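Local coordinates for protein perosamine synthetase (Caulobacter crescentus, PDB 3BN1) that catalyses the pyridoxal phosphate-dependent transfer of an amino group from L-glutamate to GDP-4-keto-6-deoxy-D-mannose, giving GDP-perosamine for O-antigen synthesis, at residues Gln304-Leu309 with Ser316-His321; Pro7-Ala12 with Ile361-Ala366; Asp310-Glu315 with Leu368-Val373; Arg110-Asp115 with Thr291-Glu296; Trp262-Leu267 with Val274-Val279. All coordinates share one frame; numbering follows the deposited sequence.

Contact 1 of 5, residues Gln304-Leu309 with Ser316-His321; sequences QVIKDL and SRPVFH. With AKG (2-oxoglutaric acid), chain G.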
# COMPACT_ATOMS: atom_id res chain seq x y z
N GLN A 304 32.58 -0.37 11.34
CA GLN A 304 33.07 -0.68 12.69
C GLN A 304 32.61 0.39 13.72
O GLN A 304 32.23 0.07 14.81
CB GLN A 304 34.60 -0.79 12.71
CG GLN A 304 35.13 -1.40 14.00
CD GLN A 304 34.50 -2.79 14.30
OE1 GLN A 304 34.58 -3.67 13.46
NE2 GLN A 304 33.86 -2.97 15.46
N VAL A 305 32.65 1.68 13.36
CA VAL A 305 32.18 2.77 14.20
C VAL A 305 30.71 2.54 14.54
O VAL A 305 30.34 2.69 15.69
CB VAL A 305 32.25 4.12 13.39
CG1 VAL A 305 31.41 5.22 14.07
CG2 VAL A 305 33.73 4.52 13.19
N ILE A 306 29.91 2.11 13.56
CA ILE A 306 28.48 1.88 13.83
C ILE A 306 28.39 0.76 14.86
O ILE A 306 27.66 0.84 15.86
CB ILE A 306 27.67 1.46 12.55
CG1 ILE A 306 27.38 2.67 11.65
CG2 ILE A 306 26.32 0.92 12.95
CD1 ILE A 306 27.16 2.32 10.15
N LYS A 307 29.21 -0.27 14.69
CA LYS A 307 29.14 -1.32 15.70
C LYS A 307 29.63 -0.81 17.03
O LYS A 307 29.13 -1.21 18.06
CB LYS A 307 30.04 -2.50 15.35
CG LYS A 307 29.59 -3.05 14.02
CD LYS A 307 30.42 -4.18 13.57
CE LYS A 307 29.99 -4.72 12.21
NZ LYS A 307 31.18 -5.38 11.56
N ASP A 308 30.66 0.03 17.04
CA ASP A 308 31.12 0.45 18.36
C ASP A 308 30.14 1.37 19.04
O ASP A 308 29.97 1.36 20.27
CB ASP A 308 32.48 1.09 18.23
CG ASP A 308 33.52 0.12 17.70
OD1 ASP A 308 33.35 -1.14 17.76
OD2 ASP A 308 34.56 0.62 17.22
N LEU A 309 29.47 2.19 18.25
CA LEU A 309 28.48 3.10 18.84
C LEU A 309 27.37 2.25 19.42
O LEU A 309 26.86 2.50 20.50
CB LEU A 309 27.92 4.06 17.76
CG LEU A 309 28.92 5.06 17.15
CD1 LEU A 309 28.47 5.78 15.91
CD2 LEU A 309 29.29 6.12 18.23
N SER A 316 23.11 4.41 14.94
CA SER A 316 23.58 5.26 13.83
C SER A 316 23.31 4.39 12.61
O SER A 316 22.90 3.23 12.75
CB SER A 316 25.08 5.63 13.98
OG SER A 316 25.96 4.53 14.00
N ARG A 317 23.63 4.84 11.41
CA ARG A 317 23.45 3.91 10.28
C ARG A 317 24.29 4.47 9.15
O ARG A 317 24.66 5.65 9.12
CB ARG A 317 22.01 3.79 9.81
CG ARG A 317 21.60 5.11 9.34
CD ARG A 317 20.11 5.32 9.04
NE ARG A 317 19.71 4.77 7.76
CZ ARG A 317 18.45 4.61 7.37
NH1 ARG A 317 18.23 4.08 6.17
NH2 ARG A 317 17.42 4.96 8.17
N PRO A 318 24.58 3.59 8.22
CA PRO A 318 25.39 4.03 7.11
C PRO A 318 24.62 4.89 6.16
O PRO A 318 23.37 4.86 6.06
CB PRO A 318 25.80 2.72 6.44
CG PRO A 318 24.75 1.73 6.82
CD PRO A 318 23.94 2.29 7.96
N VAL A 319 25.38 5.69 5.44
CA VAL A 319 24.72 6.42 4.36
C VAL A 319 24.26 5.32 3.38
O VAL A 319 24.88 4.27 3.22
CB VAL A 319 25.70 7.42 3.73
CG1 VAL A 319 25.39 7.71 2.30
CG2 VAL A 319 25.64 8.71 4.58
N PHE A 320 23.17 5.54 2.70
CA PHE A 320 22.65 4.54 1.77
C PHE A 320 23.70 3.99 0.87
O PHE A 320 24.57 4.75 0.41
CB PHE A 320 21.69 5.25 0.84
CG PHE A 320 20.53 5.86 1.54
CD1 PHE A 320 19.59 5.04 2.14
CD2 PHE A 320 20.32 7.25 1.51
CE1 PHE A 320 18.50 5.55 2.79
CE2 PHE A 320 19.15 7.82 2.13
CZ PHE A 320 18.28 6.97 2.78
N HIS A 321 23.57 2.70 0.54
CA HIS A 321 24.54 2.09 -0.39
C HIS A 321 24.12 2.55 -1.74
O HIS A 321 22.93 2.45 -2.06
CB HIS A 321 24.47 0.54 -0.40
CG HIS A 321 24.77 -0.08 0.92
ND1 HIS A 321 25.72 0.42 1.78
CD2 HIS A 321 24.20 -1.13 1.56
CE1 HIS A 321 25.73 -0.28 2.89
NE2 HIS A 321 24.83 -1.24 2.78
C1 AKG G . 15.08 4.22 6.25
O1 AKG G . 15.37 3.15 6.84
O2 AKG G . 15.75 5.27 6.43
C2 AKG G . 13.92 4.26 5.34
O5 AKG G . 13.56 5.32 4.86
C3 AKG G . 13.24 2.95 5.01
C4 AKG G . 11.97 3.16 4.22
C5 AKG G . 11.13 1.92 4.31
O3 AKG G . 10.06 1.89 3.65
O4 AKG G . 11.58 0.83 5.03
O HOH W 1 25.37 2.35 16.01
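R317 turns one edge of its guanidinium, in plane, to the C1 carboxylate of 2-oxoglutarate. The bond from NH1 to O2 is weak at 2.8 Å, and the still shorter approach of NH2 to O2 is doubtful in detail. At the other end of R317, helix residue I306 lies against the backbone: its CD1 reaches the N of P318 at 3.5 Å and the P318 ring at CD, 3.9 Å away. A chi1 of 60° holds S316 OG between its own backbone N and carbonyl carbon and wedges it between two hydrocarbon branches, with I306 CG1 3.3 Å from OG and L309 CD1 3.4 Å from it. A water takes care of this buried oxygen, accepting from S316 OG at 3.0 Å and donating to the I306 carbonyl O at 2.7 Å. Helix 302-311 thus backs the strand that carries the arginine. R233 and Q215 of the second subunit also bond the ligand, so the site is a carboxylate pocket at the dimer interface, as in other fold-type I aminotransferases.

Contact 2 of 5, residues Pro7-Ala12 with Ile361-Ala366; sequences PRISVA and IDRVIA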
# COMPACT_ATOMS: atom_id res chain seq x y z
N PRO A 7 19.49 4.71 28.98
CA PRO A 7 18.67 4.21 27.93
C PRO A 7 19.50 4.39 26.64
O PRO A 7 20.40 5.23 26.49
CB PRO A 7 17.50 5.19 27.93
CG PRO A 7 18.18 6.49 28.22
CD PRO A 7 19.24 6.13 29.25
N ARG A 8 19.11 3.59 25.66
CA ARG A 8 19.66 3.65 24.32
C ARG A 8 19.18 4.92 23.66
O ARG A 8 18.08 5.44 23.85
CB ARG A 8 19.09 2.48 23.51
CG ARG A 8 20.12 1.41 23.22
CD ARG A 8 19.52 0.42 22.26
NE ARG A 8 19.91 0.66 20.88
CZ ARG A 8 21.16 0.55 20.43
NH1 ARG A 8 22.15 0.24 21.26
NH2 ARG A 8 21.39 0.74 19.12
N ILE A 9 20.04 5.40 22.79
CA ILE A 9 19.69 6.57 22.03
C ILE A 9 19.37 5.98 20.63
O ILE A 9 20.20 5.27 20.02
CB ILE A 9 20.91 7.53 22.09
CG1 ILE A 9 20.84 8.40 23.36
CG2 ILE A 9 21.00 8.38 20.82
CD1 ILE A 9 22.23 8.90 23.80
N SER A 10 18.17 6.24 20.12
CA SER A 10 17.78 5.76 18.79
C SER A 10 17.99 6.84 17.73
O SER A 10 17.91 8.02 18.04
CB SER A 10 16.34 5.26 18.75
OG SER A 10 15.64 5.51 19.94
N VAL A 11 18.34 6.46 16.50
CA VAL A 11 18.57 7.48 15.45
C VAL A 11 17.36 8.38 15.17
O VAL A 11 17.53 9.56 14.84
CB VAL A 11 19.08 6.93 14.07
CG1 VAL A 11 20.57 6.65 14.06
CG2 VAL A 11 18.24 5.81 13.52
N ALA A 12 16.16 7.83 15.34
CA ALA A 12 14.91 8.54 15.12
C ALA A 12 13.91 7.95 16.07
O ALA A 12 14.23 7.05 16.84
CB ALA A 12 14.47 8.33 13.73
N ILE A 361 23.07 14.32 23.20
CA ILE A 361 24.00 14.74 22.18
C ILE A 361 25.38 14.74 22.78
O ILE A 361 26.32 14.25 22.17
CB ILE A 361 23.65 16.06 21.48
CG1 ILE A 361 22.23 16.01 20.87
CG2 ILE A 361 24.80 16.47 20.55
CD1 ILE A 361 21.88 14.64 20.16
N ASP A 362 25.50 15.20 24.01
CA ASP A 362 26.82 15.12 24.61
C ASP A 362 27.39 13.67 24.55
O ASP A 362 28.57 13.41 24.25
CB ASP A 362 26.67 15.54 26.07
CG ASP A 362 26.64 17.05 26.25
OD1 ASP A 362 27.13 17.75 25.33
OD2 ASP A 362 26.15 17.53 27.29
N ARG A 363 26.51 12.74 24.86
CA ARG A 363 26.79 11.30 24.92
C ARG A 363 27.22 10.77 23.56
O ARG A 363 28.22 10.07 23.45
CB ARG A 363 25.52 10.59 25.37
CG ARG A 363 25.75 9.13 25.62
CD ARG A 363 24.62 8.48 26.46
NE ARG A 363 24.62 7.04 26.25
CZ ARG A 363 23.54 6.27 26.16
NH1 ARG A 363 22.31 6.78 26.32
NH2 ARG A 363 23.69 4.96 25.98
N VAL A 364 26.51 11.14 22.51
CA VAL A 364 26.89 10.69 21.17
C VAL A 364 28.29 11.22 20.86
O VAL A 364 29.17 10.56 20.31
CB VAL A 364 25.88 11.37 20.19
CG1 VAL A 364 26.26 11.12 18.72
CG2 VAL A 364 24.55 10.80 20.42
N ILE A 365 28.52 12.49 21.16
CA ILE A 365 29.82 13.00 20.82
C ILE A 365 30.98 12.36 21.61
O ILE A 365 32.07 12.19 21.08
CB ILE A 365 29.88 14.51 20.98
CG1 ILE A 365 29.18 15.11 19.74
CG2 ILE A 365 31.38 14.96 21.13
CD1 ILE A 365 28.46 16.38 20.02
N ALA A 366 30.73 12.04 22.87
CA ALA A 366 31.76 11.46 23.68
C ALA A 366 32.07 10.07 23.14
O ALA A 366 33.25 9.68 23.08
CB ALA A 366 31.28 11.36 25.12
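P7 and I9, in the N-terminal arm that leads up to helix 20-30, meet R363 and V364 on helix 358-371, the last helix of the C-terminal part of this aminotransferase fold. The two ends of the chain are joined here mainly through one arginine. R363 leaves its helix with CG anti to the backbone N (chi1 -173°) and stays extended from CG to NE, a shape long enough to bring the guanidinium to the arm. There its edge, near its own plane, faces the carbonyl of P7. NH1 makes a nearly straight bond to P7 O (166°), though at 2.5 Å it is too short for its exact length to be trusted, and NH2 adds a weak one at 3.3 Å. Since NH2 also gives a weak bond to the L312 carbonyl, the guanidinium links the arm and, weakly, the turn just after helix 302-311 to helix 358-371. Next to this polar end, I9 and the arginine chain lie alongside, pointing opposite ways: I9 CD1 sits 3.6 Å from R363 CD and 3.3 Å from NH1. The buried side of the contact is looser and purely apolar, with I9 CG2 facing V364 CG2 at 4.3 Å.

Contact 3 of 5, residues Asp310-Glu315 with Leu368-Val373; sequences DALGIE and LDQVLV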
# COMPACT_ATOMS: atom_id res chain seq x y z
N ASP A 310 26.97 1.23 18.67
CA ASP A 310 25.90 0.33 19.13
C ASP A 310 26.17 -0.25 20.53
O ASP A 310 25.30 -0.26 21.41
CB ASP A 310 25.84 -0.87 18.15
CG ASP A 310 24.57 -1.72 18.34
OD1 ASP A 310 23.58 -1.22 18.92
OD2 ASP A 310 24.57 -2.91 17.94
N ALA A 311 27.38 -0.79 20.69
CA ALA A 311 27.83 -1.42 21.94
C ALA A 311 27.77 -0.36 23.04
O ALA A 311 27.55 -0.66 24.20
CB ALA A 311 29.28 -1.94 21.79
N LEU A 312 27.94 0.90 22.66
CA LEU A 312 27.86 2.02 23.60
C LEU A 312 26.43 2.47 23.73
O LEU A 312 26.20 3.48 24.37
CB LEU A 312 28.80 3.18 23.23
CG LEU A 312 30.29 2.88 23.51
CD1 LEU A 312 31.32 3.62 22.63
CD2 LEU A 312 30.62 2.98 25.03
N GLY A 313 25.47 1.74 23.15
CA GLY A 313 24.06 2.11 23.27
C GLY A 313 23.54 3.25 22.42
O GLY A 313 22.50 3.88 22.74
N ILE A 314 24.23 3.47 21.30
CA ILE A 314 23.91 4.53 20.35
C ILE A 314 23.66 4.01 18.96
O ILE A 314 24.54 3.41 18.30
CB ILE A 314 24.99 5.60 20.31
CG1 ILE A 314 24.88 6.45 21.57
CG2 ILE A 314 24.83 6.53 19.11
CD1 ILE A 314 26.20 6.68 22.13
N GLU A 315 22.46 4.31 18.48
CA GLU A 315 22.09 3.94 17.11
C GLU A 315 22.63 4.93 16.07
O GLU A 315 22.61 6.14 16.26
CB GLU A 315 20.57 3.92 16.98
CG GLU A 315 20.18 3.29 15.65
CD GLU A 315 18.71 3.02 15.49
OE1 GLU A 315 17.92 3.62 16.25
OE2 GLU A 315 18.39 2.21 14.58
N LEU A 368 31.68 9.11 20.05
CA LEU A 368 32.41 9.30 18.80
C LEU A 368 33.86 9.62 19.11
O LEU A 368 34.76 9.21 18.38
CB LEU A 368 31.79 10.42 18.00
CG LEU A 368 30.44 10.12 17.27
CD1 LEU A 368 29.95 11.40 16.60
CD2 LEU A 368 30.74 9.07 16.11
N ASP A 369 34.10 10.44 20.15
CA ASP A 369 35.46 10.71 20.57
C ASP A 369 36.19 9.37 20.89
O ASP A 369 37.37 9.11 20.50
CB ASP A 369 35.47 11.66 21.77
CG ASP A 369 36.88 11.84 22.34
OD1 ASP A 369 37.81 12.15 21.56
OD2 ASP A 369 37.08 11.59 23.55
N GLN A 370 35.47 8.49 21.58
CA GLN A 370 35.99 7.16 21.93
C GLN A 370 36.23 6.21 20.74
O GLN A 370 37.24 5.56 20.69
CB GLN A 370 35.06 6.50 22.94
CG GLN A 370 35.33 5.02 23.15
CD GLN A 370 34.82 4.58 24.51
OE1 GLN A 370 34.15 5.36 25.20
NE2 GLN A 370 35.13 3.34 24.90
N VAL A 371 35.28 6.12 19.81
CA VAL A 371 35.36 5.20 18.67
C VAL A 371 36.02 5.63 17.36
O VAL A 371 36.25 4.82 16.49
CB VAL A 371 33.99 4.49 18.40
CG1 VAL A 371 33.42 4.02 19.75
CG2 VAL A 371 32.98 5.45 17.67
N LEU A 372 36.28 6.93 17.19
CA LEU A 372 36.88 7.38 15.94
C LEU A 372 38.38 7.25 16.10
O LEU A 372 39.06 8.22 16.49
CB LEU A 372 36.51 8.85 15.63
CG LEU A 372 35.01 9.05 15.36
CD1 LEU A 372 34.57 10.48 14.96
CD2 LEU A 372 34.63 8.01 14.30
N VAL A 373 38.90 6.06 15.83
CA VAL A 373 40.32 5.83 15.99
C VAL A 373 40.97 5.42 14.65
O VAL A 373 42.19 5.15 14.62
CB VAL A 373 40.60 4.79 17.09
CG1 VAL A 373 40.04 5.28 18.39
CG2 VAL A 373 39.89 3.48 16.71
OXT VAL A 373 40.28 5.36 13.60
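Apolar touch carries this contact, and L312 makes all of it from the first segment. With CG anti to its carbonyl carbon (chi1 -73°), the leucine sends CD1 to V371 CG1, 3.6 Å away, the two side chains running past one another in opposite directions. The same methyl also rests against the amide carbon of Q370, with CD1 to CD at 4.1 Å; here the two chains cross at a slant, and the glutamine lies toward solvent while the valine is buried. The polar bonds do not link these two segments; they shape the helix ends instead. G313, with positive phi, is the C-prime residue of a Schellman motif: its N bonds the D310 carbonyl O at 2.7 Å, and I314 N returns to L309 O. L372, just past the other helix, is the centre of an inverse gamma turn. The contact therefore joins the C-terminal ends of helices 302-311 and 358-371. L312 also packs on A367, V371 on D308 and L309 of helix 302-311, and the I9 backbone pairs with G313 and E315 alongside.

Contact 4 of 5, residues Arg110-Asp115 with Thr291-Glu296; sequences RTFNLD and TVRLGE. With NA (sodium ion), chain F.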
# COMPACT_ATOMS: atom_id res chain seq x y z
N ARG A 110 29.45 17.18 -1.11
CA ARG A 110 29.17 17.97 0.08
C ARG A 110 27.76 17.91 0.57
O ARG A 110 27.51 17.69 1.74
CB ARG A 110 29.58 19.41 -0.18
CG ARG A 110 31.07 19.59 0.12
CD ARG A 110 31.54 21.08 0.16
NE ARG A 110 30.82 21.83 -0.88
CZ ARG A 110 30.66 23.15 -0.96
NH1 ARG A 110 31.23 23.99 -0.09
NH2 ARG A 110 29.93 23.59 -1.98
N THR A 111 26.84 18.02 -0.36
CA THR A 111 25.45 17.97 0.04
C THR A 111 24.83 16.60 -0.11
O THR A 111 23.64 16.48 0.18
CB THR A 111 24.57 18.88 -0.91
OG1 THR A 111 24.58 18.36 -2.24
CG2 THR A 111 25.07 20.29 -1.00
N PHE A 112 25.56 15.66 -0.74
CA PHE A 112 25.03 14.33 -1.02
C PHE A 112 23.92 14.33 -2.07
O PHE A 112 23.30 13.25 -2.29
CB PHE A 112 24.51 13.55 0.20
CG PHE A 112 25.45 13.55 1.36
CD1 PHE A 112 26.55 12.67 1.39
CD2 PHE A 112 25.27 14.45 2.44
CE1 PHE A 112 27.45 12.66 2.48
CE2 PHE A 112 26.19 14.47 3.52
CZ PHE A 112 27.27 13.58 3.53
N ASN A 113 23.70 15.47 -2.74
CA ASN A 113 22.60 15.55 -3.72
C ASN A 113 22.98 15.48 -5.17
O ASN A 113 24.15 15.69 -5.54
CB ASN A 113 21.65 16.74 -3.46
CG ASN A 113 20.80 16.50 -2.23
OD1 ASN A 113 20.47 15.34 -1.90
ND2 ASN A 113 20.50 17.54 -1.49
N LEU A 114 22.00 15.10 -5.97
CA LEU A 114 22.15 15.02 -7.41
C LEU A 114 23.07 16.11 -7.96
O LEU A 114 22.83 17.29 -7.74
CB LEU A 114 20.76 15.18 -8.03
CG LEU A 114 20.73 14.72 -9.47
CD1 LEU A 114 19.24 14.48 -9.76
CD2 LEU A 114 21.34 15.77 -10.40
N ASP A 115 24.09 15.73 -8.72
CA ASP A 115 24.99 16.75 -9.25
C ASP A 115 24.46 17.26 -10.61
O ASP A 115 24.49 16.56 -11.63
CB ASP A 115 26.34 16.09 -9.34
CG ASP A 115 27.40 17.07 -9.85
OD1 ASP A 115 27.04 18.18 -10.29
OD2 ASP A 115 28.58 16.69 -9.83
N THR A 291 24.36 14.09 9.12
CA THR A 291 25.25 13.18 8.42
C THR A 291 26.70 13.67 8.30
O THR A 291 26.95 14.72 7.73
CB THR A 291 24.64 12.78 6.99
OG1 THR A 291 23.30 12.25 7.13
CG2 THR A 291 25.48 11.76 6.20
N VAL A 292 27.66 12.93 8.88
CA VAL A 292 29.06 13.31 8.74
C VAL A 292 29.73 12.30 7.80
O VAL A 292 29.16 11.23 7.53
CB VAL A 292 29.88 13.20 10.07
CG1 VAL A 292 29.50 14.22 11.14
CG2 VAL A 292 29.88 11.81 10.67
N ARG A 293 30.94 12.63 7.34
CA ARG A 293 31.75 11.70 6.56
C ARG A 293 32.98 11.62 7.42
O ARG A 293 33.53 12.62 7.94
CB ARG A 293 32.07 12.13 5.11
CG ARG A 293 30.78 12.42 4.35
CD ARG A 293 31.02 12.91 2.92
NE ARG A 293 31.87 11.98 2.22
CZ ARG A 293 32.38 12.14 0.99
NH1 ARG A 293 32.08 13.21 0.28
NH2 ARG A 293 33.20 11.21 0.48
N LEU A 294 33.31 10.37 7.70
CA LEU A 294 34.43 10.06 8.53
C LEU A 294 35.68 10.59 7.87
O LEU A 294 35.81 10.60 6.63
CB LEU A 294 34.54 8.55 8.77
CG LEU A 294 33.34 8.00 9.53
CD1 LEU A 294 33.86 6.84 10.30
CD2 LEU A 294 32.63 9.01 10.45
N GLY A 295 36.60 10.97 8.74
CA GLY A 295 37.89 11.51 8.34
C GLY A 295 38.67 10.42 7.65
O GLY A 295 38.64 9.24 8.05
N GLU A 296 39.37 10.80 6.60
CA GLU A 296 40.10 9.77 5.85
C GLU A 296 41.26 9.23 6.65
O GLU A 296 41.76 8.13 6.43
CB GLU A 296 40.63 10.33 4.54
CG GLU A 296 40.15 11.72 4.24
CD GLU A 296 40.85 12.36 3.03
OE1 GLU A 296 42.10 12.50 3.09
OE2 GLU A 296 40.16 12.73 2.04
NA NA F . 41.00 5.73 6.74
O HOH W 2 43.42 5.11 6.74
O HOH W 3 39.54 3.39 7.34
O HOH W 4 38.70 7.05 7.08
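F112 pushes the far end of its ring between T291 and R293, two residues that point the same way from strand 290-294. The ring meets them obliquely. It crosses T291 at a slant, with CZ 3.7 Å from the methyl CG2 and CE2 3.9 Å from it. Against R293 the two side chains run antiparallel, side by side, and F112 CE1 lies 3.6 Å from CD and 3.8 Å from CG. The touching part of the arginine is thus its aliphatic stem; the ring and guanidinium planes are 55° apart. A bend at chi3 (54°) turns the guanidinium off the stem, where NE forms a salt bridge with D346 and NH1 bonds the carbonyl of P109, the residue before R110 in the same loop. The loop itself is shaped by an ST turn: T111 OG1 accepts from N113 N at 3.1 Å, and F112 sits in the middle with positive phi. Further along the strand's chain, past the contact, the E296 carbonyl O binds a sodium ion at 2.5 Å, a site that L298 O and three waters share. The loop following strand 101-105 of the large sheet is in this way laid against the four-stranded sheet of the C-terminal part, with C343 of helix 338-346 packing on both F112 and R293.

Contact 5 of 5, residues Trp262-Leu267 with Val274-Val279; sequences WYEQKL and VTKPHV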
# COMPACT_ATOMS: atom_id res chain seq x y z
N TRP A 262 23.24 21.73 18.62
CA TRP A 262 24.08 21.13 19.65
C TRP A 262 25.25 20.43 18.97
O TRP A 262 26.39 20.56 19.39
CB TRP A 262 23.23 20.18 20.47
CG TRP A 262 22.40 20.93 21.41
CD1 TRP A 262 22.70 22.15 21.98
CD2 TRP A 262 21.13 20.51 21.94
NE1 TRP A 262 21.65 22.54 22.79
CE2 TRP A 262 20.67 21.56 22.79
CE3 TRP A 262 20.32 19.36 21.79
CZ2 TRP A 262 19.47 21.47 23.54
CZ3 TRP A 262 19.11 19.28 22.53
CH2 TRP A 262 18.70 20.36 23.38
N TYR A 263 24.93 19.74 17.88
CA TYR A 263 25.95 19.06 17.06
C TYR A 263 26.98 20.04 16.53
O TYR A 263 28.18 19.75 16.61
CB TYR A 263 25.32 18.26 15.90
CG TYR A 263 24.86 16.83 16.20
CD1 TYR A 263 25.71 15.90 16.76
CD2 TYR A 263 23.58 16.43 15.89
CE1 TYR A 263 25.27 14.59 17.04
CE2 TYR A 263 23.11 15.14 16.17
CZ TYR A 263 23.95 14.20 16.72
OH TYR A 263 23.52 12.89 16.96
N GLU A 264 26.52 21.18 16.03
CA GLU A 264 27.38 22.19 15.39
C GLU A 264 28.37 22.75 16.38
O GLU A 264 29.52 22.98 16.06
CB GLU A 264 26.55 23.30 14.73
CG GLU A 264 26.14 22.94 13.31
CD GLU A 264 27.33 22.61 12.41
OE1 GLU A 264 28.28 23.43 12.39
OE2 GLU A 264 27.33 21.53 11.73
N GLN A 265 27.86 22.92 17.60
CA GLN A 265 28.64 23.47 18.68
C GLN A 265 29.61 22.44 19.27
O GLN A 265 30.79 22.69 19.54
CB GLN A 265 27.71 23.97 19.79
CG GLN A 265 28.43 24.59 21.01
CD GLN A 265 27.67 24.43 22.34
OE1 GLN A 265 26.44 24.56 22.40
NE2 GLN A 265 28.41 24.18 23.41
N LYS A 266 29.11 21.24 19.48
CA LYS A 266 29.95 20.29 20.16
C LYS A 266 30.92 19.48 19.33
O LYS A 266 31.89 18.90 19.88
CB LYS A 266 29.06 19.45 21.09
CG LYS A 266 28.00 20.26 21.81
CD LYS A 266 26.86 19.40 22.39
CE LYS A 266 25.86 20.28 23.15
NZ LYS A 266 26.20 20.18 24.57
N LEU A 267 30.67 19.44 18.01
CA LEU A 267 31.44 18.62 17.09
C LEU A 267 32.89 19.00 17.02
O LEU A 267 33.70 18.23 16.54
CB LEU A 267 30.86 18.50 15.67
CG LEU A 267 29.86 17.35 15.40
CD1 LEU A 267 29.82 17.01 13.92
CD2 LEU A 267 30.04 16.08 16.23
N VAL A 274 35.81 13.88 11.84
CA VAL A 274 34.60 13.87 11.04
C VAL A 274 34.55 15.10 10.18
O VAL A 274 35.16 16.12 10.50
CB VAL A 274 33.35 13.95 11.89
CG1 VAL A 274 33.22 12.69 12.67
CG2 VAL A 274 33.43 15.21 12.79
N THR A 275 33.72 15.06 9.14
CA THR A 275 33.49 16.22 8.31
C THR A 275 32.02 16.51 8.47
O THR A 275 31.15 15.68 8.14
CB THR A 275 33.69 15.92 6.85
OG1 THR A 275 35.09 15.79 6.62
CG2 THR A 275 33.16 17.07 6.07
N LYS A 276 31.72 17.66 9.06
CA LYS A 276 30.30 17.99 9.34
C LYS A 276 29.47 18.20 8.05
O LYS A 276 30.03 18.67 7.06
CB LYS A 276 30.21 19.27 10.17
CG LYS A 276 30.66 20.48 9.36
CD LYS A 276 30.63 21.75 10.22
CE LYS A 276 31.51 21.61 11.48
NZ LYS A 276 31.06 20.63 12.53
N PRO A 277 28.17 17.92 8.10
CA PRO A 277 27.36 18.10 6.92
C PRO A 277 27.40 19.53 6.36
O PRO A 277 27.11 20.48 7.07
CB PRO A 277 25.95 17.78 7.39
CG PRO A 277 25.90 18.09 8.85
CD PRO A 277 27.32 17.64 9.29
N HIS A 278 27.71 19.70 5.08
CA HIS A 278 27.73 21.05 4.53
C HIS A 278 26.28 21.47 4.34
O HIS A 278 25.38 20.69 3.92
CB HIS A 278 28.45 21.02 3.18
CG HIS A 278 28.34 22.29 2.40
ND1 HIS A 278 28.93 23.46 2.83
CD2 HIS A 278 27.70 22.59 1.24
CE1 HIS A 278 28.65 24.43 1.97
NE2 HIS A 278 27.90 23.92 1.00
N VAL A 279 26.03 22.73 4.64
CA VAL A 279 24.68 23.24 4.45
C VAL A 279 24.61 24.33 3.38
O VAL A 279 25.12 25.44 3.60
CB VAL A 279 24.19 23.82 5.76
CG1 VAL A 279 22.78 24.39 5.60
CG2 VAL A 279 24.21 22.69 6.72
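L267 and V274 form the buried part of this contact. The leucine CD1 approaches V274 CG2 at 4.2 Å, the two side chains crossing at about a right angle, and the neighbours enclose them: Y290 and I365 lie against L267, V292 and L372 against V274. L267 is also where K276 arrives from the exposed side, with its NZ 3.8 Å from the leucine CB. From helix 249-266 the chain passes through a loop of six residues to strand 274-275, the edge strand of the small four-stranded antiparallel sheet. The helix thus packs against the edge strand that follows it in the chain, and T275 fixes the strand through its backbone pairing with R293. On the solvent side the groups are charged and their hold on each other is weaker, though the atoms come closer. E264, bent at chi2 (-57°), brings its carboxylate across K276 at about a right angle, and what it touches is mostly methylene: OE1 and OE2 both lie 3.6 Å from CD of K276. The lysine chain, bent at chi3 and again at chi4, curls NZ round to only a long salt bridge, 3.9 Å from OE2. That oxygen has a firmer partner in the hydroxyl of Y290, with which it is hydrogen-bonded, while the Y290 side chain also packs on K276 and P277.

Contacts 1 and 4 are buried, while 2, 3 and 5 are only partly so and bring in exposed side chains. Contacts 1 and 3 share helix 302-311, contacts 2 and 3 share helix 358-371, and contacts 1, 4 and 5 reach the same four-stranded sheet. V319 packs on T291 between contacts 1 and 4, and a salt bridge from D362 to K266 joins contact 2 to contact 5. Chemistry follows position: a water and a ligand-binding arginine in contact 1 at the dimer interface, an arginine-carbonyl link at the chain's start in contact 2, plain apolar touch in contact 3, ring against aliphatic stem in contact 4, and a long ion pair beside a leucine-valine contact in contact 5.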